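Local structure of lipoprotein (Mycoplasma mycoides subsp. capri, 7ADK) at residues 666-669 / 670-674; 644-647 / 648-652; 752-755 / 756-760; 619-622 / 623-626. The protein is probably a surface-exposed peptidase of the chymotrypsin-like PA clan, perhaps acting on host proteins. All coordinates share one frame; numbering follows the deposited sequence.

Contact 1: 666-669 / 670-674; sequences INSE and YKFYN
Tyr670 follows Glu669 directly and turns the chain: its CB lies 3.7 Å from Glu669 C, while the phenol heads off to the backbone N of Glu261. Lys671 comes next. The first part of its side chain runs past the glutamate, CB being 4.0 Å from Glu669 OE1, but its extended chain carries NZ on to a salt bridge with Glu258. Glu669 OE1 is instead hydrogen-bonded by a polar side chain of the other protein in the assembly.

Phe672 carries most of the contact. Its backbone N donates to Glu669 O over 3.3 Å, a long but nearly straight bond (172°) that meets the oxygen from above the carbonyl plane. With CG set anti to its own carbonyl carbon (chi1 -51°), Glu669 lies over the phenyl face; its CB sits 4.2 Å from the ring centroid in a CH-pi contact, and the carboxylate is tilted only 26° from the ring plane. At the ring edge Ser668 OG approaches Phe672 CE2 to 3.8 Å, its polar need met by Asn667 O. Tyr673 leaves the pair, its hydroxyl bonding to Asp270. Backbone angles and the bond from Phe672 N to Glu669 O together fit a type I beta turn, here in a buried loop between helices 651-655 and 688-691.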
loop_
_atom_site.group_PDB
_atom_site.type_symbol
_atom_site.label_atom_id
_atom_site.label_comp_id
_atom_site.label_asym_id
_atom_site.label_seq_id
_atom_site.Cartn_x
_atom_site.Cartn_y
_atom_site.Cartn_z
ATOM N N ILE B 666 -7.226 -10.769 -5.294
ATOM C CA ILE B 666 -7.416 -11.399 -6.604
ATOM C C ILE B 666 -6.803 -12.802 -6.580
ATOM O O ILE B 666 -6.545 -13.356 -5.524
ATOM C CB ILE B 666 -7.010 -10.385 -7.733
ATOM C CG1 ILE B 666 -7.002 -10.878 -9.201
ATOM C CG2 ILE B 666 -5.767 -9.541 -7.455
ATOM C CD1 ILE B 666 -6.823 -9.777 -10.255
ATOM N N ASN B 667 -6.610 -13.398 -7.740
ATOM C CA ASN B 667 -6.057 -14.709 -8.025
ATOM C C ASN B 667 -5.185 -14.531 -9.268
ATOM O O ASN B 667 -5.695 -14.594 -10.392
ATOM C CB ASN B 667 -7.270 -15.597 -8.278
ATOM C CG ASN B 667 -6.926 -17.017 -8.624
ATOM O OD1 ASN B 667 -6.007 -17.605 -8.081
ATOM N ND2 ASN B 667 -7.698 -17.653 -9.475
ATOM N N SER B 668 -3.956 -14.052 -9.092
ATOM C CA SER B 668 -3.039 -13.697 -10.184
ATOM C C SER B 668 -1.596 -13.528 -9.737
ATOM O O SER B 668 -1.311 -13.298 -8.564
ATOM C CB SER B 668 -3.471 -12.394 -10.852
ATOM O OG SER B 668 -4.477 -12.675 -11.777
ATOM N N GLU B 669 -0.704 -13.572 -10.725
ATOM C CA GLU B 669 0.725 -13.303 -10.607
ATOM C C GLU B 669 1.007 -11.987 -9.864
ATOM O O GLU B 669 0.527 -10.925 -10.252
ATOM C CB GLU B 669 1.373 -13.185 -11.999
ATOM C CG GLU B 669 1.104 -14.301 -12.997
ATOM C CD GLU B 669 1.824 -14.103 -14.346
ATOM O OE1 GLU B 669 2.715 -13.251 -14.493
ATOM O OE2 GLU B 669 1.499 -14.836 -15.294
ATOM N N TYR B 670 1.891 -12.010 -8.868
ATOM C CA TYR B 670 2.358 -10.808 -8.176
ATOM C C TYR B 670 3.051 -9.798 -9.116
ATOM O O TYR B 670 3.245 -8.634 -8.764
ATOM C CB TYR B 670 3.277 -11.238 -7.022
ATOM C CG TYR B 670 4.599 -11.871 -7.409
ATOM C CD1 TYR B 670 5.655 -11.049 -7.839
ATOM C CD2 TYR B 670 4.788 -13.258 -7.306
ATOM C CE1 TYR B 670 6.887 -11.616 -8.194
ATOM C CE2 TYR B 670 6.027 -13.830 -7.648
ATOM C CZ TYR B 670 7.076 -13.008 -8.101
ATOM O OH TYR B 670 8.273 -13.541 -8.455
ATOM N N LYS B 671 3.421 -10.226 -10.325
ATOM C CA LYS B 671 4.100 -9.444 -11.364
ATOM C C LYS B 671 3.223 -8.392 -12.032
ATOM O O LYS B 671 3.763 -7.489 -12.656
ATOM C CB LYS B 671 4.676 -10.413 -12.409
ATOM C CG LYS B 671 5.800 -11.264 -11.802
ATOM C CD LYS B 671 6.329 -12.325 -12.765
ATOM C CE LYS B 671 7.444 -13.122 -12.082
ATOM N NZ LYS B 671 7.810 -14.334 -12.840
ATOM N N PHE B 672 1.903 -8.450 -11.893
ATOM C CA PHE B 672 0.975 -7.517 -12.539
ATOM C C PHE B 672 0.841 -6.145 -11.856
ATOM O O PHE B 672 0.253 -5.250 -12.451
ATOM C CB PHE B 672 -0.408 -8.181 -12.627
ATOM C CG PHE B 672 -0.590 -9.377 -13.550
ATOM C CD1 PHE B 672 0.345 -9.707 -14.548
ATOM C CD2 PHE B 672 -1.762 -10.146 -13.427
ATOM C CE1 PHE B 672 0.124 -10.812 -15.382
ATOM C CE2 PHE B 672 -1.977 -11.260 -14.253
ATOM C CZ PHE B 672 -1.028 -11.599 -15.223
ATOM N N TYR B 673 1.364 -5.937 -10.640
ATOM C CA TYR B 673 0.830 -4.949 -9.689
ATOM C C TYR B 673 0.610 -3.510 -10.190
ATOM O O TYR B 673 -0.507 -3.004 -10.121
ATOM C CB TYR B 673 1.668 -4.952 -8.403
ATOM C CG TYR B 673 1.104 -4.038 -7.323
ATOM C CD1 TYR B 673 -0.222 -4.217 -6.902
ATOM C CD2 TYR B 673 1.864 -2.986 -6.777
ATOM C CE1 TYR B 673 -0.799 -3.342 -5.977
ATOM C CE2 TYR B 673 1.279 -2.102 -5.847
ATOM C CZ TYR B 673 -0.057 -2.281 -5.445
ATOM O OH TYR B 673 -0.628 -1.478 -4.510
ATOM N N ASN B 674 1.645 -2.845 -10.695
ATOM C CA ASN B 674 1.566 -1.487 -11.255
ATOM C C ASN B 674 1.846 -1.480 -12.771
ATOM O O ASN B 674 2.286 -0.480 -13.335
ATOM C CB ASN B 674 2.487 -0.556 -10.430
ATOM C CG ASN B 674 1.774 0.192 -9.321
ATOM O OD1 ASN B 674 0.655 0.650 -9.455
ATOM N ND2 ASN B 674 2.427 0.419 -8.210
#

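Contact 2: 644-647 / 648-652; sequences FYLD and QYEDE
Asp647 and Glu650 are joined by two hydrogen bonds running in opposite senses. The backbone N of Asp647 donates to Glu650 OE1 over 2.9 Å at 161°, using the anti lone pair of that oxygen, and the backbone N of Glu650 returns a 3.0 Å bond to Asp647 O. The second bond closes a type I beta turn from Asp647 to Glu650. Glu650 can reach back because its CG stands anti to the carbonyl carbon (chi1 -75°) and the chain beyond is extended. Its other oxygen, OE2, forms a salt bridge with Lys653, one turn into the helix.

A weaker bond, 3.4 Å from Tyr649 N to Asp647 OD2, adds an Asx turn inside the beta turn. The same oxygen lies near the plane of the Tyr649 ring at its edge, 3.9 Å from Tyr649 CD2, with carboxylate and ring planes 65° apart. Gln648 CG covers part of one face of that ring.

Farther out, Leu646 crosses Glu650 at about a right angle, its CD2 4.1 Å from Glu650 OE1, and packs on Lys653 and Gln654. Before it, Phe644 and Tyr645 overlap at their ring rims, and the Tyr645 hydroxyl bonds to Ser267 O.

Glu650 occupies the N-cap position of helix 651-655. Its carboxylate, held by one backbone N-H and one lysine close to the positive end of the helix, is therefore probably ionised, despite the like charge of Asp647 nearby.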
loop_
_atom_site.group_PDB
_atom_site.type_symbol
_atom_site.label_atom_id
_atom_site.label_comp_id
_atom_site.label_asym_id
_atom_site.label_seq_id
_atom_site.Cartn_x
_atom_site.Cartn_y
_atom_site.Cartn_z
ATOM N N PHE B 644 1.269 -6.516 1.337
ATOM C CA PHE B 644 2.704 -6.359 1.102
ATOM C C PHE B 644 3.078 -5.579 -0.166
ATOM O O PHE B 644 4.258 -5.332 -0.410
ATOM C CB PHE B 644 3.333 -7.756 1.099
ATOM C CG PHE B 644 2.754 -8.750 0.113
ATOM C CD1 PHE B 644 1.769 -9.663 0.528
ATOM C CD2 PHE B 644 3.246 -8.797 -1.200
ATOM C CE1 PHE B 644 1.317 -10.654 -0.354
ATOM C CE2 PHE B 644 2.793 -9.789 -2.077
ATOM C CZ PHE B 644 1.839 -10.722 -1.651
ATOM N N TYR B 645 2.106 -5.184 -0.988
ATOM C CA TYR B 645 2.377 -4.455 -2.228
ATOM C C TYR B 645 2.541 -2.952 -2.022
ATOM O O TYR B 645 3.136 -2.272 -2.856
ATOM C CB TYR B 645 1.254 -4.702 -3.217
ATOM C CG TYR B 645 1.137 -6.123 -3.705
ATOM C CD1 TYR B 645 1.793 -6.474 -4.891
ATOM C CD2 TYR B 645 0.386 -7.076 -2.995
ATOM C CE1 TYR B 645 1.732 -7.791 -5.356
ATOM C CE2 TYR B 645 0.298 -8.387 -3.476
ATOM C CZ TYR B 645 1.020 -8.751 -4.624
ATOM O OH TYR B 645 1.056 -10.038 -5.018
ATOM N N LEU B 646 2.044 -2.425 -0.900
ATOM C CA LEU B 646 2.261 -1.050 -0.459
ATOM C C LEU B 646 3.758 -0.787 -0.218
ATOM O O LEU B 646 4.399 -1.516 0.542
ATOM C CB LEU B 646 1.448 -0.806 0.821
ATOM C CG LEU B 646 -0.074 -0.892 0.640
ATOM C CD1 LEU B 646 -0.761 -0.961 1.995
ATOM C CD2 LEU B 646 -0.621 0.323 -0.093
ATOM N N ASP B 647 4.335 0.243 -0.840
ATOM C CA ASP B 647 5.720 0.646 -0.575
ATOM C C ASP B 647 5.871 1.203 0.850
ATOM O O ASP B 647 4.963 1.855 1.361
ATOM C CB ASP B 647 6.221 1.657 -1.614
ATOM C CG ASP B 647 7.680 2.064 -1.376
ATOM O OD1 ASP B 647 8.503 1.200 -1.012
ATOM O OD2 ASP B 647 7.989 3.264 -1.472
ATOM N N GLN B 648 7.038 1.022 1.469
ATOM C CA GLN B 648 7.352 1.541 2.801
ATOM C C GLN B 648 7.115 3.056 2.925
ATOM O O GLN B 648 6.795 3.538 4.009
ATOM C CB GLN B 648 8.800 1.155 3.148
ATOM C CG GLN B 648 9.283 1.732 4.482
ATOM C CD GLN B 648 10.560 1.111 5.014
ATOM O OE1 GLN B 648 11.264 0.366 4.349
ATOM N NE2 GLN B 648 10.914 1.376 6.242
ATOM N N TYR B 649 7.212 3.790 1.816
ATOM C CA TYR B 649 7.042 5.238 1.720
ATOM C C TYR B 649 5.717 5.682 1.056
ATOM O O TYR B 649 5.518 6.871 0.817
ATOM C CB TYR B 649 8.304 5.828 1.086
ATOM C CG TYR B 649 9.555 5.449 1.861
ATOM C CD1 TYR B 649 9.790 6.022 3.123
ATOM C CD2 TYR B 649 10.410 4.434 1.394
ATOM C CE1 TYR B 649 10.845 5.561 3.927
ATOM C CE2 TYR B 649 11.475 3.981 2.189
ATOM C CZ TYR B 649 11.688 4.536 3.465
ATOM O OH TYR B 649 12.685 4.062 4.235
ATOM N N GLU B 650 4.737 4.786 0.860
ATOM C CA GLU B 650 3.314 5.140 0.653
ATOM C C GLU B 650 2.561 5.381 1.978
ATOM O O GLU B 650 1.611 4.681 2.332
ATOM C CB GLU B 650 2.615 4.074 -0.196
ATOM C CG GLU B 650 3.015 4.205 -1.663
ATOM C CD GLU B 650 2.266 3.170 -2.497
ATOM O OE1 GLU B 650 2.465 1.952 -2.294
ATOM O OE2 GLU B 650 1.421 3.583 -3.322
ATOM N N ASP B 651 3.004 6.385 2.732
ATOM C CA ASP B 651 2.637 6.591 4.136
ATOM C C ASP B 651 1.138 6.750 4.400
ATOM O O ASP B 651 0.634 6.117 5.310
ATOM C CB ASP B 651 3.370 7.813 4.703
ATOM C CG ASP B 651 4.892 7.720 4.695
ATOM O OD1 ASP B 651 5.433 6.617 4.591
ATOM O OD2 ASP B 651 5.553 8.756 4.816
ATOM N N GLU B 652 0.399 7.561 3.646
ATOM C CA GLU B 652 -1.013 7.838 3.960
ATOM C C GLU B 652 -1.917 6.610 3.825
ATOM O O GLU B 652 -2.768 6.384 4.680
ATOM C CB GLU B 652 -1.556 8.959 3.082
ATOM C CG GLU B 652 -0.860 10.290 3.336
ATOM C CD GLU B 652 -1.430 11.413 2.473
ATOM O OE1 GLU B 652 -2.666 11.535 2.354
ATOM O OE2 GLU B 652 -0.641 12.185 1.896
#

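Contact 3: 752-755 / 756-760; sequences YAPA and GGASG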
loop_
_atom_site.group_PDB
_atom_site.type_symbol
_atom_site.label_atom_id
_atom_site.label_comp_id
_atom_site.label_asym_id
_atom_site.label_seq_id
_atom_site.Cartn_x
_atom_site.Cartn_y
_atom_site.Cartn_z
ATOM N N TYR B 752 -3.841 -18.141 -3.539
ATOM C CA TYR B 752 -4.880 -17.495 -2.721
ATOM C C TYR B 752 -4.821 -17.802 -1.226
ATOM O O TYR B 752 -5.586 -18.604 -0.691
ATOM C CB TYR B 752 -6.242 -17.833 -3.316
ATOM C CG TYR B 752 -7.361 -16.842 -3.042
ATOM C CD1 TYR B 752 -7.254 -15.501 -3.449
ATOM C CD2 TYR B 752 -8.532 -17.269 -2.409
ATOM C CE1 TYR B 752 -8.291 -14.588 -3.180
ATOM C CE2 TYR B 752 -9.567 -16.366 -2.133
ATOM C CZ TYR B 752 -9.446 -15.022 -2.508
ATOM O OH TYR B 752 -10.439 -14.167 -2.177
ATOM N N ALA B 753 -3.947 -17.090 -0.521
ATOM C CA ALA B 753 -3.936 -17.039 0.933
ATOM C C ALA B 753 -4.108 -15.595 1.467
ATOM O O ALA B 753 -3.199 -15.041 2.083
ATOM C CB ALA B 753 -2.688 -17.771 1.416
ATOM N N PRO B 754 -5.258 -14.940 1.222
ATOM C CA PRO B 754 -5.573 -13.612 1.744
ATOM C C PRO B 754 -5.824 -13.634 3.261
ATOM O O PRO B 754 -6.911 -13.944 3.749
ATOM C CB PRO B 754 -6.806 -13.165 0.962
ATOM C CG PRO B 754 -7.513 -14.470 0.645
ATOM C CD PRO B 754 -6.342 -15.392 0.367
ATOM N N ALA B 755 -4.814 -13.251 4.027
ATOM C CA ALA B 755 -4.871 -13.191 5.481
ATOM C C ALA B 755 -5.909 -12.186 6.018
ATOM O O ALA B 755 -6.067 -11.098 5.471
ATOM C CB ALA B 755 -3.472 -12.859 5.994
ATOM N N GLY B 756 -6.560 -12.517 7.137
ATOM C CA GLY B 756 -7.304 -11.578 7.984
ATOM C C GLY B 756 -8.520 -10.928 7.327
ATOM O O GLY B 756 -8.629 -9.704 7.257
ATOM N N GLY B 757 -9.410 -11.739 6.773
ATOM C CA GLY B 757 -10.587 -11.316 6.012
ATOM C C GLY B 757 -10.756 -12.198 4.774
ATOM O O GLY B 757 -10.184 -13.286 4.720
ATOM N N ALA B 758 -11.538 -11.762 3.781
ATOM C CA ALA B 758 -11.776 -12.517 2.539
ATOM C C ALA B 758 -12.344 -13.940 2.704
ATOM O O ALA B 758 -12.390 -14.700 1.740
ATOM C CB ALA B 758 -10.517 -12.505 1.667
ATOM N N SER B 759 -12.839 -14.317 3.877
ATOM C CA SER B 759 -13.778 -15.408 3.965
ATOM C C SER B 759 -15.114 -14.963 3.344
ATOM O O SER B 759 -15.568 -13.838 3.577
ATOM C CB SER B 759 -13.876 -15.844 5.418
ATOM N N GLY B 760 -15.725 -15.833 2.534
ATOM C CA GLY B 760 -16.990 -15.579 1.844
ATOM C C GLY B 760 -16.836 -15.235 0.360
ATOM O O GLY B 760 -17.702 -14.592 -0.219
#
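Tyr752 and Pro754 present their rings to Ala758 from the opposite limb of a bend. Pro754 CD lies 3.8 Å above the plane of the Tyr752 ring, over its centre, so the proline covers one face of the phenol. Tyr774 meets the same tyrosine edge-to-face, and Tyr633 packs against it with planes about 60° apart. At the rim the Tyr752 hydroxyl passes 4.2 Å from Ala758 CB on its way to Val635 O, its hydrogen-bond partner.

Ala758 CB points back toward the first limb and rests on the proline, 3.7 Å from Pro754 CG and 3.8 Å from Pro754 CB. The bend leads into strand 761-765, and Gly757 to Gly760 reads Gly-Ala-Ser-Gly, consistent with the Gly-x-Ser-Gly sequence around the nucleophile in PA-clan serine peptidases. Ser759 faces away from the proline limb and touches Asn448.

Between the two limbs the chain turns through Ala755, Gly756 and Gly757. Gly756 and Gly757 both have positive phi, 64° at Gly756, and Gly757 is extended. Gly756 is paired through its backbone with Thr639, Pro754 O has a weak bond from Ser777, and Ala758 O is bonded to Ser761 OG.

Contact 4: 619-622 / 623-626; sequences KEDE and LKKY
Glu622 O is the acceptor on which Lys625 and Tyr626 converge. Lys625 N reaches it over 2.8 Å with a bent N-H (143°), from above the carbonyl plane; Tyr626 N lies at the same 2.8 Å but is straighter (166°) and arrives almost in line with the C=O bond. Spanning three and four residues, these bonds nest a beta turn within an alpha turn, and the backbone angles of Leu623 and Lys624 make the inner one type II, with a lysine at the positive-phi corner. Lys624 N is turned from the glutamate and is satisfied by Asn627 OD1.

Alongside the backbone, the Tyr626 hydroxyl gives a weak hydrogen bond to Glu622 OE1 at 2.7 Å. The glutamate chain, extended beyond CG, crosses the phenol at a slant, its CB 3.4 Å from Tyr626 CE2 and its carboxylate plane 68° from the ring. Both residues also touch Tyr689 of helix 688-691, and Tyr626 O is bonded by Lys693 NZ. Asp621 and Lys624 carry opposite charges that probably attract only weakly: Asp621 OD2 and Lys624 NZ are 4.5 Å apart, beyond salt-bridge distance.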
loop_
_atom_site.group_PDB
_atom_site.type_symbol
_atom_site.label_atom_id
_atom_site.label_comp_id
_atom_site.label_asym_id
_atom_site.label_seq_id
_atom_site.Cartn_x
_atom_site.Cartn_y
_atom_site.Cartn_z
ATOM N N LYS B 619 4.141 -21.680 -30.575
ATOM C CA LYS B 619 3.535 -22.783 -31.341
ATOM C C LYS B 619 2.022 -22.607 -31.497
ATOM O O LYS B 619 1.433 -21.741 -30.857
ATOM C CB LYS B 619 3.896 -24.087 -30.608
ATOM C CG LYS B 619 3.905 -25.391 -31.406
ATOM C CD LYS B 619 4.761 -25.401 -32.680
ATOM C CE LYS B 619 6.177 -24.808 -32.577
ATOM N NZ LYS B 619 7.043 -25.464 -31.571
ATOM N N GLU B 620 1.365 -23.408 -32.337
ATOM C CA GLU B 620 -0.074 -23.209 -32.592
ATOM C C GLU B 620 -0.998 -23.689 -31.450
ATOM O O GLU B 620 -2.143 -23.252 -31.359
ATOM C CB GLU B 620 -0.416 -23.868 -33.942
ATOM C CG GLU B 620 -1.839 -23.676 -34.492
ATOM C CD GLU B 620 -2.272 -22.217 -34.739
ATOM O OE1 GLU B 620 -1.428 -21.295 -34.723
ATOM O OE2 GLU B 620 -3.471 -21.976 -35.003
ATOM N N ASP B 621 -0.523 -24.538 -30.529
ATOM C CA ASP B 621 -1.291 -25.031 -29.368
ATOM C C ASP B 621 -1.389 -24.029 -28.186
ATOM O O ASP B 621 -1.357 -24.398 -27.014
ATOM C CB ASP B 621 -0.863 -26.452 -28.956
ATOM C CG ASP B 621 0.485 -26.579 -28.248
ATOM O OD1 ASP B 621 1.269 -25.612 -28.219
ATOM O OD2 ASP B 621 0.769 -27.678 -27.726
ATOM N N GLU B 622 -1.524 -22.733 -28.480
ATOM C CA GLU B 622 -2.214 -21.832 -27.554
ATOM C C GLU B 622 -3.695 -22.198 -27.484
ATOM O O GLU B 622 -4.276 -22.213 -26.408
ATOM C CB GLU B 622 -2.151 -20.386 -28.018
ATOM C CG GLU B 622 -0.780 -19.741 -28.048
ATOM C CD GLU B 622 -0.921 -18.246 -28.324
ATOM O OE1 GLU B 622 -1.712 -17.853 -29.208
ATOM O OE2 GLU B 622 -0.275 -17.435 -27.640
ATOM N N LEU B 623 -4.311 -22.566 -28.612
ATOM C CA LEU B 623 -5.554 -23.326 -28.623
ATOM C C LEU B 623 -5.328 -24.579 -27.764
ATOM O O LEU B 623 -4.279 -25.207 -27.867
ATOM C CB LEU B 623 -5.900 -23.659 -30.084
ATOM C CG LEU B 623 -7.236 -24.385 -30.318
ATOM C CD1 LEU B 623 -8.435 -23.458 -30.250
ATOM C CD2 LEU B 623 -7.234 -25.017 -31.690
ATOM N N LYS B 624 -6.286 -24.916 -26.904
ATOM C CA LYS B 624 -6.202 -25.885 -25.793
ATOM C C LYS B 624 -5.521 -25.399 -24.502
ATOM O O LYS B 624 -5.717 -26.030 -23.474
ATOM C CB LYS B 624 -5.781 -27.298 -26.261
ATOM C CG LYS B 624 -4.330 -27.711 -25.976
ATOM C CD LYS B 624 -3.976 -29.035 -26.657
ATOM C CE LYS B 624 -2.515 -29.458 -26.467
ATOM N NZ LYS B 624 -2.170 -29.759 -25.070
ATOM N N LYS B 625 -4.841 -24.240 -24.495
ATOM C CA LYS B 625 -4.485 -23.440 -23.288
ATOM C C LYS B 625 -5.446 -22.262 -23.087
ATOM O O LYS B 625 -5.897 -22.035 -21.975
ATOM C CB LYS B 625 -3.000 -23.027 -23.348
ATOM C CG LYS B 625 -2.551 -21.829 -22.491
ATOM C CD LYS B 625 -2.599 -21.998 -20.973
ATOM C CE LYS B 625 -2.214 -20.676 -20.320
ATOM N NZ LYS B 625 -2.169 -20.714 -18.860
ATOM N N TYR B 626 -5.869 -21.571 -24.143
ATOM C CA TYR B 626 -6.999 -20.629 -24.086
ATOM C C TYR B 626 -8.295 -21.303 -23.607
ATOM O O TYR B 626 -9.048 -20.720 -22.839
ATOM C CB TYR B 626 -7.266 -20.027 -25.468
ATOM C CG TYR B 626 -6.213 -19.119 -26.065
ATOM C CD1 TYR B 626 -5.777 -17.977 -25.365
ATOM C CD2 TYR B 626 -5.771 -19.330 -27.383
ATOM C CE1 TYR B 626 -4.907 -17.059 -25.979
ATOM C CE2 TYR B 626 -4.897 -18.414 -27.998
ATOM C CZ TYR B 626 -4.453 -17.278 -27.294
ATOM O OH TYR B 626 -3.594 -16.405 -27.877
#

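Contact 1 is buried, contact 3 partly so and nearest the centre of the chain, whereas contacts 2 and 4 lie at the surface. The first three form a connected patch: Tyr645 of contact 2 packs on Tyr670 and Tyr673 of contact 1, and Ile666 O of contact 1 meets the Tyr752 ring of contact 3. Contact 4 stands apart, its centre about 39 Å from that of contact 2, although contacts 1 and 4 both touch helix 688-691. Chemistry follows position. Apolar atoms dominate contact 3, contact 1 pairs a phenyl face with a glutamate, and the surface turns of contacts 2 and 4 each use a glutamate carboxylate as acceptor.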